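Side-chain contacts in mitogen (Streptococcus dysgalactiae, PDB 2J4X), which is a zinc-binding bacterial superantigen of the staphylococcal and streptococcal toxin family, probably acting as a toxin that stimulates T cells: residues 79-84 with 88-93; 155-160 with 181-186. All coordinates share one frame; numbering follows the deposited sequence.

Contact 1 (79-84 with 88-93)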
ATOM      1  N   LYS A  79      -1.994 -11.048  -3.805  1.00 38.93           N
ATOM      2  CA  LYS A  79      -3.434 -11.308  -3.985  1.00 40.56           C
ATOM      3  C   LYS A  79      -3.739 -12.786  -3.855  1.00 41.59           C
ATOM      4  O   LYS A  79      -4.787 -13.176  -3.341  1.00 41.27           O
ATOM      5  CB  LYS A  79      -3.897 -10.877  -5.378  1.00 41.25           C
ATOM      6  CG  LYS A  79      -3.835  -9.415  -5.655  1.00 43.19           C
ATOM      7  CD  LYS A  79      -3.597  -9.166  -7.138  1.00 47.78           C
ATOM      8  CE  LYS A  79      -4.637  -9.827  -8.035  1.00 50.85           C
ATOM      9  NZ  LYS A  79      -4.472  -9.399  -9.471  1.00 51.44           N
ATOM     10  N   SER A  80      -2.820 -13.597  -4.369  1.00 43.61           N
ATOM     11  CA  SER A  80      -2.950 -15.036  -4.340  1.00 45.66           C
ATOM     12  C   SER A  80      -1.649 -15.721  -4.736  1.00 46.99           C
ATOM     13  O   SER A  80      -0.706 -15.081  -5.201  1.00 45.45           O
ATOM     14  CB  SER A  80      -4.086 -15.479  -5.269  1.00 47.07           C
ATOM     15  OG  SER A  80      -3.987 -14.874  -6.544  1.00 49.78           O
ATOM     16  N   TYR A  81      -1.615 -17.030  -4.512  1.00 48.92           N
ATOM     17  CA  TYR A  81      -0.473 -17.864  -4.823  1.00 51.05           C
ATOM     18  C   TYR A  81      -1.009 -19.010  -5.650  1.00 52.85           C
ATOM     19  O   TYR A  81      -2.204 -19.291  -5.624  1.00 54.06           O
ATOM     20  CB  TYR A  81       0.130 -18.483  -3.559  1.00 52.38           C
ATOM     21  CG  TYR A  81       0.527 -17.529  -2.455  1.00 54.36           C
ATOM     22  CD1 TYR A  81      -0.439 -16.865  -1.688  1.00 54.95           C
ATOM     23  CD2 TYR A  81       1.872 -17.339  -2.134  1.00 54.11           C
ATOM     24  CE1 TYR A  81      -0.069 -16.040  -0.619  1.00 55.02           C
ATOM     25  CE2 TYR A  81       2.253 -16.524  -1.073  1.00 53.62           C
ATOM     26  CZ  TYR A  81       1.285 -15.880  -0.316  1.00 55.28           C
ATOM     27  OH  TYR A  81       1.675 -15.106   0.763  1.00 54.97           O
ATOM     28  N   SER A  82      -0.117 -19.679  -6.370  1.00 53.74           N
ATOM     29  CA  SER A  82      -0.468 -20.852  -7.163  1.00 54.00           C
ATOM     30  C   SER A  82       0.809 -21.579  -7.524  1.00 55.10           C
ATOM     31  O   SER A  82       1.762 -20.970  -7.999  1.00 56.51           O
ATOM     32  CB  SER A  82      -1.242 -20.468  -8.426  1.00 52.41           C
ATOM     33  OG  SER A  82      -0.586 -19.459  -9.155  1.00 54.11           O
ATOM     34  N   VAL A  83       0.856 -22.875  -7.252  1.00 56.11           N
ATOM     35  CA  VAL A  83       2.036 -23.643  -7.594  1.00 57.02           C
ATOM     36  C   VAL A  83       1.874 -24.177  -9.019  1.00 58.00           C
ATOM     37  O   VAL A  83       0.797 -24.625  -9.422  1.00 57.11           O
ATOM     38  CB  VAL A  83       2.259 -24.773  -6.584  1.00 56.68           C
ATOM     39  CG1 VAL A  83       3.428 -25.645  -7.011  1.00 55.74           C
ATOM     40  CG2 VAL A  83       2.535 -24.160  -5.211  1.00 56.77           C
ATOM     41  N   ILE A  84       2.951 -24.083  -9.784  1.00 59.60           N
ATOM     42  CA  ILE A  84       2.960 -24.515 -11.175  1.00 61.71           C
ATOM     43  C   ILE A  84       4.266 -25.234 -11.469  1.00 63.47           C
ATOM     44  O   ILE A  84       5.342 -24.616 -11.446  1.00 63.63           O
ATOM     45  CB  ILE A  84       2.834 -23.302 -12.105  1.00 61.14           C
ATOM     46  CG1 ILE A  84       1.435 -22.702 -11.957  1.00 60.58           C
ATOM     47  CG2 ILE A  84       3.165 -23.697 -13.535  1.00 59.78           C
ATOM     48  CD1 ILE A  84       1.280 -21.367 -12.639  1.00 60.52           C
ATOM     49  N   GLN A  88       6.343 -21.888  -7.180  1.00 60.79           N
ATOM     50  CA  GLN A  88       5.282 -21.025  -6.645  1.00 59.17           C
ATOM     51  C   GLN A  88       5.215 -19.638  -7.278  1.00 57.98           C
ATOM     52  O   GLN A  88       6.234 -18.947  -7.431  1.00 57.39           O
ATOM     53  CB  GLN A  88       5.434 -20.858  -5.124  1.00 59.64           C
ATOM     54  CG  GLN A  88       4.355 -19.989  -4.477  1.00 60.47           C
ATOM     55  CD  GLN A  88       4.678 -19.612  -3.040  1.00 61.56           C
ATOM     56  OE1 GLN A  88       5.637 -18.894  -2.774  1.00 61.91           O
ATOM     57  NE2 GLN A  88       3.875 -20.097  -2.107  1.00 63.46           N
ATOM     58  N   TYR A  89       3.995 -19.249  -7.640  1.00 55.67           N
ATOM     59  CA  TYR A  89       3.722 -17.943  -8.226  1.00 54.40           C
ATOM     60  C   TYR A  89       3.103 -17.044  -7.162  1.00 53.27           C
ATOM     61  O   TYR A  89       2.296 -17.507  -6.343  1.00 53.87           O
ATOM     62  CB  TYR A  89       2.743 -18.073  -9.389  1.00 55.07           C
ATOM     63  CG  TYR A  89       3.414 -18.365 -10.691  1.00 57.54           C
ATOM     64  CD1 TYR A  89       4.284 -19.456 -10.821  1.00 58.70           C
ATOM     65  CD2 TYR A  89       3.218 -17.533 -11.795  1.00 58.77           C
ATOM     66  CE1 TYR A  89       4.946 -19.710 -12.022  1.00 59.57           C
ATOM     67  CE2 TYR A  89       3.876 -17.774 -13.002  1.00 60.00           C
ATOM     68  CZ  TYR A  89       4.736 -18.863 -13.104  1.00 60.31           C
ATOM     69  OH  TYR A  89       5.388 -19.099 -14.285  1.00 62.90           O
ATOM     70  N   ASN A  90       3.497 -15.772  -7.154  1.00 50.57           N
ATOM     71  CA  ASN A  90       2.954 -14.803  -6.208  1.00 47.73           C
ATOM     72  C   ASN A  90       2.358 -13.712  -7.078  1.00 45.71           C
ATOM     73  O   ASN A  90       3.086 -13.056  -7.833  1.00 45.44           O
ATOM     74  CB  ASN A  90       4.053 -14.191  -5.341  1.00 49.51           C
ATOM     75  CG  ASN A  90       4.775 -15.213  -4.475  1.00 51.61           C
ATOM     76  OD1 ASN A  90       5.450 -14.849  -3.514  1.00 53.39           O
ATOM     77  ND2 ASN A  90       4.650 -16.488  -4.812  1.00 54.41           N
ATOM     78  N   TYR A  91       1.044 -13.520  -6.991  1.00 42.92           N
ATOM     79  CA  TYR A  91       0.389 -12.493  -7.790  1.00 40.50           C
ATOM     80  C   TYR A  91       0.159 -11.212  -7.002  1.00 38.94           C
ATOM     81  O   TYR A  91      -0.229 -11.260  -5.840  1.00 38.49           O
ATOM     82  CB  TYR A  91      -0.936 -13.008  -8.323  1.00 42.54           C
ATOM     83  CG  TYR A  91      -0.788 -14.258  -9.144  1.00 45.30           C
ATOM     84  CD1 TYR A  91      -0.786 -15.510  -8.536  1.00 47.36           C
ATOM     85  CD2 TYR A  91      -0.611 -14.194 -10.524  1.00 46.09           C
ATOM     86  CE1 TYR A  91      -0.606 -16.674  -9.278  1.00 48.62           C
ATOM     87  CE2 TYR A  91      -0.428 -15.349 -11.277  1.00 46.83           C
ATOM     88  CZ  TYR A  91      -0.425 -16.586 -10.648  1.00 48.76           C
ATOM     89  OH  TYR A  91      -0.220 -17.741 -11.373  1.00 51.65           O
ATOM     90  N   VAL A  92       0.418 -10.067  -7.632  1.00 36.46           N
ATOM     91  CA  VAL A  92       0.234  -8.773  -6.988  1.00 34.51           C
ATOM     92  C   VAL A  92      -0.152  -7.749  -8.051  1.00 34.55           C
ATOM     93  O   VAL A  92      -0.046  -8.021  -9.237  1.00 33.57           O
ATOM     94  CB  VAL A  92       1.526  -8.293  -6.298  1.00 32.93           C
ATOM     95  CG1 VAL A  92       2.109  -9.395  -5.439  1.00 31.54           C
ATOM     96  CG2 VAL A  92       2.532  -7.827  -7.344  1.00 33.89           C
ATOM     97  N   ASP A  93      -0.616  -6.583  -7.611  1.00 35.48           N
ATOM     98  CA  ASP A  93      -1.003  -5.474  -8.499  1.00 36.14           C
ATOM     99  C   ASP A  93       0.041  -4.394  -8.310  1.00 35.30           C
ATOM    100  O   ASP A  93       0.364  -4.057  -7.174  1.00 35.56           O
ATOM    101  CB  ASP A  93      -2.347  -4.853  -8.089  1.00 37.82           C
ATOM    102  CG  ASP A  93      -3.546  -5.734  -8.412  1.00 40.20           C
ATOM    103  OD1 ASP A  93      -4.614  -5.494  -7.787  1.00 42.31           O
ATOM    104  OD2 ASP A  93      -3.435  -6.639  -9.286  1.00 41.03           O
TER
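I84 lays its CD1 methyl over the middle of one face of the Y89 ring, 4.0 Å from the ring centroid and 10° off its normal, a CH-pi contact that suits a branched aliphatic chain beside a flat aromatic one. Beside this contact the backbones of 79-84 and 88-93 pair. S82 and Y89 form a hydrogen-bonded antiparallel pair, with Y89 N to S82 O at 2.8 Å and S82 N to Y89 O at 3.2 Å, and farther along Y91 N reaches S80 O at 3.0 Å in a nearly straight bond. On the same face as Y89, the Y91 ring turns its edge to S80.

On the other face the exposed Y81 and V83 are looser, although N90 beside them is buried, its side chain against I78 of strand 71-84. The Q88 amide comes obliquely to the Y81 ring, NE2 3.4 Å from CD2, with the planes 49° apart; CG anti to the backbone N (chi1 -179°) and an extended chain carry it there. The K79 side chain is exposed, and a bend at chi3 helps bring NZ to D93 OD2 at 3.0 Å, a salt bridge on the syn side but tilted out of the carboxylate plane.

The two segments belong to the hairpin of strands 71-84 and 87-98 in the OB-fold domain. Strand 53-57 runs parallel to 87-98 along its other edge, and its N57 also bonds D93 OD2.

Contact 2 (155-160 with 181-186)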
ATOM      1  N   LYS A 155      -8.004  -2.404  16.203  1.00 40.41           N
ATOM      2  CA  LYS A 155      -8.349  -3.701  15.589  1.00 40.77           C
ATOM      3  C   LYS A 155      -9.129  -3.484  14.285  1.00 39.80           C
ATOM      4  O   LYS A 155     -10.259  -3.968  14.130  1.00 41.80           O
ATOM      5  CB  LYS A 155      -9.221  -4.557  16.529  1.00 41.95           C
ATOM      6  CG  LYS A 155      -8.573  -4.974  17.834  1.00 44.92           C
ATOM      7  CD  LYS A 155      -9.561  -5.779  18.683  1.00 47.85           C
ATOM      8  CE  LYS A 155      -9.006  -6.095  20.091  1.00 50.78           C
ATOM      9  NZ  LYS A 155      -9.224  -4.998  21.108  1.00 49.70           N
ATOM     10  N   LEU A 156      -8.534  -2.752  13.351  1.00 37.05           N
ATOM     11  CA  LEU A 156      -9.187  -2.478  12.081  1.00 34.40           C
ATOM     12  C   LEU A 156      -9.582  -3.781  11.394  1.00 32.77           C
ATOM     13  O   LEU A 156      -8.802  -4.735  11.365  1.00 31.79           O
ATOM     14  CB  LEU A 156      -8.246  -1.647  11.186  1.00 34.18           C
ATOM     15  CG  LEU A 156      -8.734  -1.065   9.855  1.00 33.81           C
ATOM     16  CD1 LEU A 156      -9.966  -0.195  10.081  1.00 33.90           C
ATOM     17  CD2 LEU A 156      -7.612  -0.266   9.200  1.00 31.92           C
ATOM     18  N   TYR A 157     -10.810  -3.808  10.873  1.00 33.28           N
ATOM     19  CA  TYR A 157     -11.395  -4.944  10.122  1.00 33.86           C
ATOM     20  C   TYR A 157     -11.785  -6.171  10.948  1.00 35.21           C
ATOM     21  O   TYR A 157     -12.217  -7.195  10.405  1.00 34.54           O
ATOM     22  CB  TYR A 157     -10.488  -5.364   8.935  1.00 31.33           C
ATOM     23  CG  TYR A 157     -10.081  -4.208   8.017  1.00 30.46           C
ATOM     24  CD1 TYR A 157     -10.970  -3.154   7.723  1.00 29.35           C
ATOM     25  CD2 TYR A 157      -8.789  -4.139   7.481  1.00 30.13           C
ATOM     26  CE1 TYR A 157     -10.566  -2.055   6.923  1.00 28.31           C
ATOM     27  CE2 TYR A 157      -8.385  -3.047   6.682  1.00 27.46           C
ATOM     28  CZ  TYR A 157      -9.270  -2.020   6.417  1.00 27.11           C
ATOM     29  OH  TYR A 157      -8.842  -0.951   5.685  1.00 27.72           O
ATOM     30  N   GLU A 158     -11.629  -6.068  12.264  1.00 38.41           N
ATOM     31  CA  GLU A 158     -12.032  -7.163  13.139  1.00 41.64           C
ATOM     32  C   GLU A 158     -13.548  -7.034  13.351  1.00 43.54           C
ATOM     33  O   GLU A 158     -14.093  -5.932  13.349  1.00 42.95           O
ATOM     34  CB  GLU A 158     -11.297  -7.104  14.495  1.00 41.41           C
ATOM     35  CG  GLU A 158      -9.894  -7.692  14.469  1.00 42.77           C
ATOM     36  CD  GLU A 158      -9.848  -9.089  13.838  1.00 45.00           C
ATOM     37  OE1 GLU A 158      -8.841  -9.400  13.159  1.00 46.17           O
ATOM     38  OE2 GLU A 158     -10.808  -9.879  14.018  1.00 46.82           O
ATOM     39  N   HIS A 159     -14.223  -8.167  13.514  1.00 46.82           N
ATOM     40  CA  HIS A 159     -15.659  -8.194  13.732  1.00 50.17           C
ATOM     41  C   HIS A 159     -16.018  -7.241  14.874  1.00 52.03           C
ATOM     42  O   HIS A 159     -17.005  -6.495  14.823  1.00 52.32           O
ATOM     43  CB  HIS A 159     -16.053  -9.619  14.101  1.00 53.16           C
ATOM     44  CG  HIS A 159     -17.527  -9.825  14.264  1.00 56.54           C
ATOM     45  ND1 HIS A 159     -18.408  -9.778  13.204  1.00 57.59           N
ATOM     46  CD2 HIS A 159     -18.271 -10.088  15.364  1.00 55.93           C
ATOM     47  CE1 HIS A 159     -19.633 -10.002  13.644  1.00 57.50           C
ATOM     48  NE2 HIS A 159     -19.576 -10.192  14.951  1.00 57.32           N
ATOM     49  N   ASN A 160     -15.173  -7.274  15.898  1.00 53.72           N
ATOM     50  CA  ASN A 160     -15.317  -6.481  17.121  1.00 55.14           C
ATOM     51  C   ASN A 160     -14.812  -5.018  17.114  1.00 54.75           C
ATOM     52  O   ASN A 160     -15.013  -4.300  18.098  1.00 55.79           O
ATOM     53  CB  ASN A 160     -14.616  -7.239  18.269  1.00 57.58           C
ATOM     54  CG  ASN A 160     -13.220  -7.781  17.871  1.00 59.10           C
ATOM     55  OD1 ASN A 160     -13.106  -8.729  17.087  1.00 59.63           O
ATOM     56  ND2 ASN A 160     -12.164  -7.173  18.417  1.00 59.29           N
ATOM     57  N   ASP A 181     -10.562   5.993   1.299  1.00 31.67           N
ATOM     58  CA  ASP A 181     -11.572   5.320   2.107  1.00 31.36           C
ATOM     59  C   ASP A 181     -10.947   4.038   2.628  1.00 30.79           C
ATOM     60  O   ASP A 181     -10.511   3.208   1.833  1.00 32.18           O
ATOM     61  CB  ASP A 181     -12.795   4.992   1.249  1.00 31.07           C
ATOM     62  CG  ASP A 181     -13.992   4.606   2.066  1.00 29.98           C
ATOM     63  OD1 ASP A 181     -13.824   4.076   3.167  1.00 29.01           O
ATOM     64  OD2 ASP A 181     -15.118   4.810   1.597  1.00 33.87           O
ATOM     65  N   LEU A 182     -10.891   3.892   3.954  1.00 29.99           N
ATOM     66  CA  LEU A 182     -10.308   2.717   4.610  1.00 28.79           C
ATOM     67  C   LEU A 182     -11.122   1.455   4.453  1.00 29.09           C
ATOM     68  O   LEU A 182     -10.673   0.382   4.831  1.00 29.20           O
ATOM     69  CB  LEU A 182     -10.130   2.978   6.104  1.00 28.05           C
ATOM     70  CG  LEU A 182      -8.928   3.806   6.556  1.00 28.99           C
ATOM     71  CD1 LEU A 182      -8.966   4.028   8.083  1.00 25.75           C
ATOM     72  CD2 LEU A 182      -7.643   3.068   6.126  1.00 26.89           C
ATOM     73  N   PHE A 183     -12.334   1.599   3.924  1.00 30.52           N
ATOM     74  CA  PHE A 183     -13.229   0.475   3.714  1.00 31.20           C
ATOM     75  C   PHE A 183     -13.437   0.158   2.243  1.00 32.59           C
ATOM     76  O   PHE A 183     -14.477  -0.363   1.845  1.00 33.83           O
ATOM     77  CB  PHE A 183     -14.564   0.728   4.433  1.00 30.89           C
ATOM     78  CG  PHE A 183     -14.476   0.498   5.914  1.00 30.53           C
ATOM     79  CD1 PHE A 183     -13.848   1.427   6.735  1.00 30.75           C
ATOM     80  CD2 PHE A 183     -14.848  -0.730   6.462  1.00 31.01           C
ATOM     81  CE1 PHE A 183     -13.576   1.131   8.070  1.00 29.39           C
ATOM     82  CE2 PHE A 183     -14.580  -1.030   7.792  1.00 29.58           C
ATOM     83  CZ  PHE A 183     -13.940  -0.100   8.592  1.00 29.83           C
ATOM     84  N   THR A 184     -12.423   0.489   1.448  1.00 33.62           N
ATOM     85  CA  THR A 184     -12.405   0.237   0.010  1.00 34.61           C
ATOM     86  C   THR A 184     -11.058  -0.417  -0.327  1.00 35.59           C
ATOM     87  O   THR A 184     -10.133  -0.430   0.495  1.00 35.49           O
ATOM     88  CB  THR A 184     -12.545   1.554  -0.845  1.00 32.57           C
ATOM     89  OG1 THR A 184     -11.399   2.386  -0.666  1.00 32.80           O
ATOM     90  CG2 THR A 184     -13.758   2.332  -0.447  1.00 32.48           C
ATOM     91  N   HIS A 185     -10.964  -0.985  -1.528  1.00 36.86           N
ATOM     92  CA  HIS A 185      -9.721  -1.596  -2.004  1.00 37.60           C
ATOM     93  C   HIS A 185      -9.256  -0.755  -3.196  1.00 36.87           C
ATOM     94  O   HIS A 185      -9.761  -0.912  -4.307  1.00 37.64           O
ATOM     95  CB  HIS A 185      -9.934  -3.042  -2.465  1.00 38.25           C
ATOM     96  CG  HIS A 185      -8.655  -3.760  -2.751  1.00 40.62           C
ATOM     97  ND1 HIS A 185      -7.550  -3.121  -3.277  1.00 41.69           N
ATOM     98  CD2 HIS A 185      -8.288  -5.047  -2.558  1.00 40.73           C
ATOM     99  CE1 HIS A 185      -6.556  -3.983  -3.389  1.00 40.73           C
ATOM    100  NE2 HIS A 185      -6.978  -5.159  -2.960  1.00 41.04           N
ATOM    101  N   PRO A 186      -8.299   0.162  -2.979  1.00 36.45           N
ATOM    102  CA  PRO A 186      -7.856   0.973  -4.114  1.00 35.99           C
ATOM    103  C   PRO A 186      -7.362   0.128  -5.285  1.00 36.47           C
ATOM    104  O   PRO A 186      -7.058  -1.053  -5.126  1.00 36.54           O
ATOM    105  CB  PRO A 186      -6.741   1.833  -3.510  1.00 35.41           C
ATOM    106  CG  PRO A 186      -7.155   1.986  -2.087  1.00 33.95           C
ATOM    107  CD  PRO A 186      -7.628   0.583  -1.736  1.00 35.53           C
TER
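Y157 turns the edge of its ring to the face of F183, a T-shaped aromatic pair between two loops of the beta-grasp domain. The centroids lie 5.6 Å apart and the planes stand at 83°. CE1 of Y157 sits above the F183 face but offset toward its rim, and the nearest ring carbons, Y157 CD1 and F183 CE2, are 4.2 Å apart. The two side chains run alongside in opposite senses, and the Y157 hydroxyl ends at the backbone of L182. With CG anti to its carbonyl carbon (chi1 -52°), Y157 directs its ring toward both residues. A tyrosine suits this place because its ring edge packs against an apolar face while its OH meets a main-chain carbonyl.

L156 completes the apolar cluster from its own loop. Its CG lies over the centre of one Y157 face, and its CD1 approaches F183 CZ obliquely at 4.2 Å. A type II turn from K155 to E158 places these neighbours, with Y157 in the third position at a positive phi of 73°. Across the contact, D181 to T184 form a type I turn. D181 suits its start, since OD1 accepts from F183 N at 3.0 Å in an Asx turn, the donor standing above the carboxylate plane.

Helix 7-14 packs on both rings through L10, whereas helix 137-150 meets L156 through L148 and sends R145 to the carbonyl of T184. The L182 carbonyl oxygen lies at the edge of the Y157 ring, in its plane, and accepts a hydrogen bond from Y157 OH modelled at 2.4 Å, so short that its exact length is doubtful.

Contact 1 lies in the OB-fold domain and contact 2 in the beta-grasp domain, so together they sample both halves of the superantigen fold. Their centres are 23 Å apart, and although their nearest atoms come within about 5 Å they do not touch. One is a hairpin pairing at the surface, held largely by its backbones; the other is a buried meeting of loops held by side chains and one side-chain-to-carbonyl bond. The zinc site of H171, H201 and D203 is away from contact 1, while the L182 side chain of contact 2 is about 10 Å from that of D203. A glycerol, probably from the crystallisation liquor, lies about 3 Å from the F183 side chain.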